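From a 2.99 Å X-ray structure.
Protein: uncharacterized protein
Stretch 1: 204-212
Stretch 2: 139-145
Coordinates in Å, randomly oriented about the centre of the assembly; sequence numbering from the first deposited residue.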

# COMPACT_ATOMS: atom_id res chain seq x y z
N GLU A 204 5.49 17.65 -5.22
CA GLU A 204 4.54 18.32 -6.09
C GLU A 204 4.39 17.48 -7.34
O GLU A 204 5.34 17.34 -8.12
CB GLU A 204 5.02 19.72 -6.45
CG GLU A 204 4.51 20.85 -5.55
CD GLU A 204 3.30 21.61 -6.13
OE1 GLU A 204 2.79 21.19 -7.20
OE2 GLU A 204 2.86 22.61 -5.51
N THR A 205 3.20 16.93 -7.53
CA THR A 205 2.97 15.94 -8.57
C THR A 205 1.84 16.36 -9.49
O THR A 205 1.52 15.66 -10.44
CB THR A 205 2.63 14.58 -7.96
OG1 THR A 205 1.71 14.75 -6.87
CG2 THR A 205 3.88 13.93 -7.42
N GLN A 206 1.24 17.51 -9.21
CA GLN A 206 0.22 18.04 -10.10
C GLN A 206 0.73 18.11 -11.54
O GLN A 206 0.00 17.79 -12.46
CB GLN A 206 -0.24 19.42 -9.66
CG GLN A 206 -1.43 19.91 -10.48
CD GLN A 206 -1.82 21.34 -10.15
OE1 GLN A 206 -1.02 22.10 -9.61
NE2 GLN A 206 -3.04 21.71 -10.49
N ASN A 207 1.97 18.55 -11.73
CA ASN A 207 2.57 18.45 -13.05
C ASN A 207 3.63 17.39 -13.02
O ASN A 207 4.69 17.59 -12.43
CB ASN A 207 3.17 19.77 -13.51
CG ASN A 207 3.57 19.73 -14.97
OD1 ASN A 207 3.87 18.68 -15.51
ND2 ASN A 207 3.56 20.89 -15.63
N PRO A 208 3.34 16.24 -13.65
CA PRO A 208 4.21 15.06 -13.65
C PRO A 208 5.42 15.23 -14.55
O PRO A 208 6.38 14.48 -14.40
CB PRO A 208 3.29 13.94 -14.14
CG PRO A 208 2.28 14.62 -14.95
CD PRO A 208 2.05 15.95 -14.31
N GLU A 209 5.39 16.20 -15.46
CA GLU A 209 6.58 16.57 -16.24
C GLU A 209 7.55 17.45 -15.45
O GLU A 209 8.68 17.65 -15.88
CB GLU A 209 6.21 17.31 -17.52
CG GLU A 209 6.01 16.40 -18.70
CD GLU A 209 6.91 15.20 -18.65
OE1 GLU A 209 6.39 14.09 -18.89
OE2 GLU A 209 8.13 15.36 -18.38
N ASN A 210 7.08 17.97 -14.32
CA ASN A 210 7.86 18.88 -13.49
C ASN A 210 7.66 18.61 -12.01
O ASN A 210 7.14 19.45 -11.28
CB ASN A 210 7.45 20.31 -13.78
CG ASN A 210 8.23 21.32 -12.97
OD1 ASN A 210 9.46 21.23 -12.87
ND2 ASN A 210 7.53 22.28 -12.38
N ILE A 211 8.09 17.43 -11.57
CA ILE A 211 7.98 17.05 -10.17
C ILE A 211 9.08 17.70 -9.32
O ILE A 211 10.21 17.89 -9.78
CB ILE A 211 7.96 15.53 -10.00
CG1 ILE A 211 6.72 14.96 -10.68
CG2 ILE A 211 7.94 15.14 -8.56
CD1 ILE A 211 6.59 13.48 -10.54
N THR A 212 8.72 18.10 -8.10
CA THR A 212 9.67 18.74 -7.20
C THR A 212 9.37 18.36 -5.75
O THR A 212 8.21 18.16 -5.39
CB THR A 212 9.68 20.30 -7.36
OG1 THR A 212 8.52 20.89 -6.74
CG2 THR A 212 9.70 20.70 -8.83
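Stretch 2 139-145: GNGLILI

No hydrogen bond joins these two stretches: the contact is made entirely by side chains, and its closest approach, 4.0 Å, is between a proline ring carbon, Pro208 CG, and an amide nitrogen, Asn140 ND2. The backbones stay well apart, the nearest pair of CA atoms being those of Pro208 and Leu142 at 7.0 Å, and the two stretches together bury a modest 213 Å².

Stretch 1 is a loop that folds back on itself. A type I turn runs from Asn207 to Asn210, closed by Asn210 N to Asn207 O at 3.1 Å. Pro208 suits the turn's second position because its ring holds phi near the required value, here -74°, and no amide hydrogen is needed there. Asn207 adds a brace: its OD1 accepts from Glu209 N at 2.9 Å. At the base of the loop, Glu204 N donates to Thr212 O at 2.8 Å, while the return bond, Thr212 N to Glu204 O, is weak at 3.5 Å.

Stretch 2 begins as a loop and becomes a strand at Leu142. Gly139 and Gly141 have phi of 102° and 73°, positive values that glycine adopts readily for want of a side chain. Between them, Asn140 uses OD1 to accept from Leu142 N at 3.0 Å, holding the approach to the strand, while ND2 of the same side chain lies beside the proline ring.

From Leu142 onward the extended backbone alternates its side chains. Leu142 and Leu144 point toward stretch 1, whereas Ile143 and Ile145 are out of its reach. Leu142 is the hub, touching three residues: its CD2 lies 4.3 Å from Pro208 CB, 4.2 Å from Ile211 CD1 and 4.5 Å from Thr205 CG2. A branched, flexible leucine suits such a place, since its terminal methyls can reach several neighbours. Leu144 continues the apolar surface, with CD1 4.2 Å from Ile211 CD1 and CD2 4.3 Å from Thr205 CG2.

Ile211, with chi1 m and chi2 t, extends its CD1 methyl to both leucines. Thr205 meets the same pair with its methyl, while its hydroxyl is hydrogen-bonded elsewhere in the structure, so the polar half of this buried residue is satisfied. Proceeding along stretch 2, the contacts thus pass from Asn140 against Pro208, through Leu142, to Leu144 against Thr205 and Ile211. Gln206 and Asn207 point away, and the exposed Glu209 and Asn210 make no contact with stretch 2.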

# COMPACT_ATOMS: atom_id res chain seq x y z
N GLY A 139 -5.64 9.59 -13.18
CA GLY A 139 -5.90 9.06 -14.50
C GLY A 139 -4.82 9.50 -15.47
O GLY A 139 -4.87 9.19 -16.66
N ASN A 140 -3.84 10.25 -14.97
CA ASN A 140 -2.74 10.67 -15.81
C ASN A 140 -1.72 9.55 -15.91
O ASN A 140 -0.80 9.63 -16.72
CB ASN A 140 -2.07 11.93 -15.28
CG ASN A 140 -1.38 11.71 -13.95
OD1 ASN A 140 -1.32 10.58 -13.46
ND2 ASN A 140 -0.86 12.78 -13.36
N GLY A 141 -1.90 8.53 -15.08
CA GLY A 141 -1.11 7.30 -15.18
C GLY A 141 0.35 7.37 -14.74
O GLY A 141 1.19 6.59 -15.20
N LEU A 142 0.65 8.31 -13.86
CA LEU A 142 1.97 8.43 -13.29
C LEU A 142 2.20 7.40 -12.19
O LEU A 142 1.31 7.16 -11.37
CB LEU A 142 2.14 9.82 -12.71
CG LEU A 142 3.32 9.93 -11.75
CD1 LEU A 142 4.62 9.93 -12.55
CD2 LEU A 142 3.15 11.17 -10.88
N ILE A 143 3.40 6.84 -12.18
CA ILE A 143 3.83 5.86 -11.20
C ILE A 143 5.15 6.27 -10.57
O ILE A 143 6.09 6.69 -11.25
CB ILE A 143 4.09 4.51 -11.87
CG1 ILE A 143 2.81 3.94 -12.45
CG2 ILE A 143 4.71 3.55 -10.87
CD1 ILE A 143 3.07 2.88 -13.49
N LEU A 144 5.24 6.11 -9.27
CA LEU A 144 6.43 6.47 -8.55
C LEU A 144 6.77 5.34 -7.63
O LEU A 144 5.88 4.73 -7.04
CB LEU A 144 6.17 7.71 -7.69
CG LEU A 144 6.55 9.14 -8.09
CD1 LEU A 144 6.43 9.39 -9.58
CD2 LEU A 144 5.65 10.06 -7.30
N ILE A 145 8.07 5.09 -7.47
CA ILE A 145 8.56 4.04 -6.60
C ILE A 145 9.71 4.61 -5.80
O ILE A 145 10.34 5.56 -6.24
CB ILE A 145 9.12 2.86 -7.41
CG1 ILE A 145 10.25 3.36 -8.32
CG2 ILE A 145 8.01 2.19 -8.22
CD1 ILE A 145 11.17 2.30 -8.80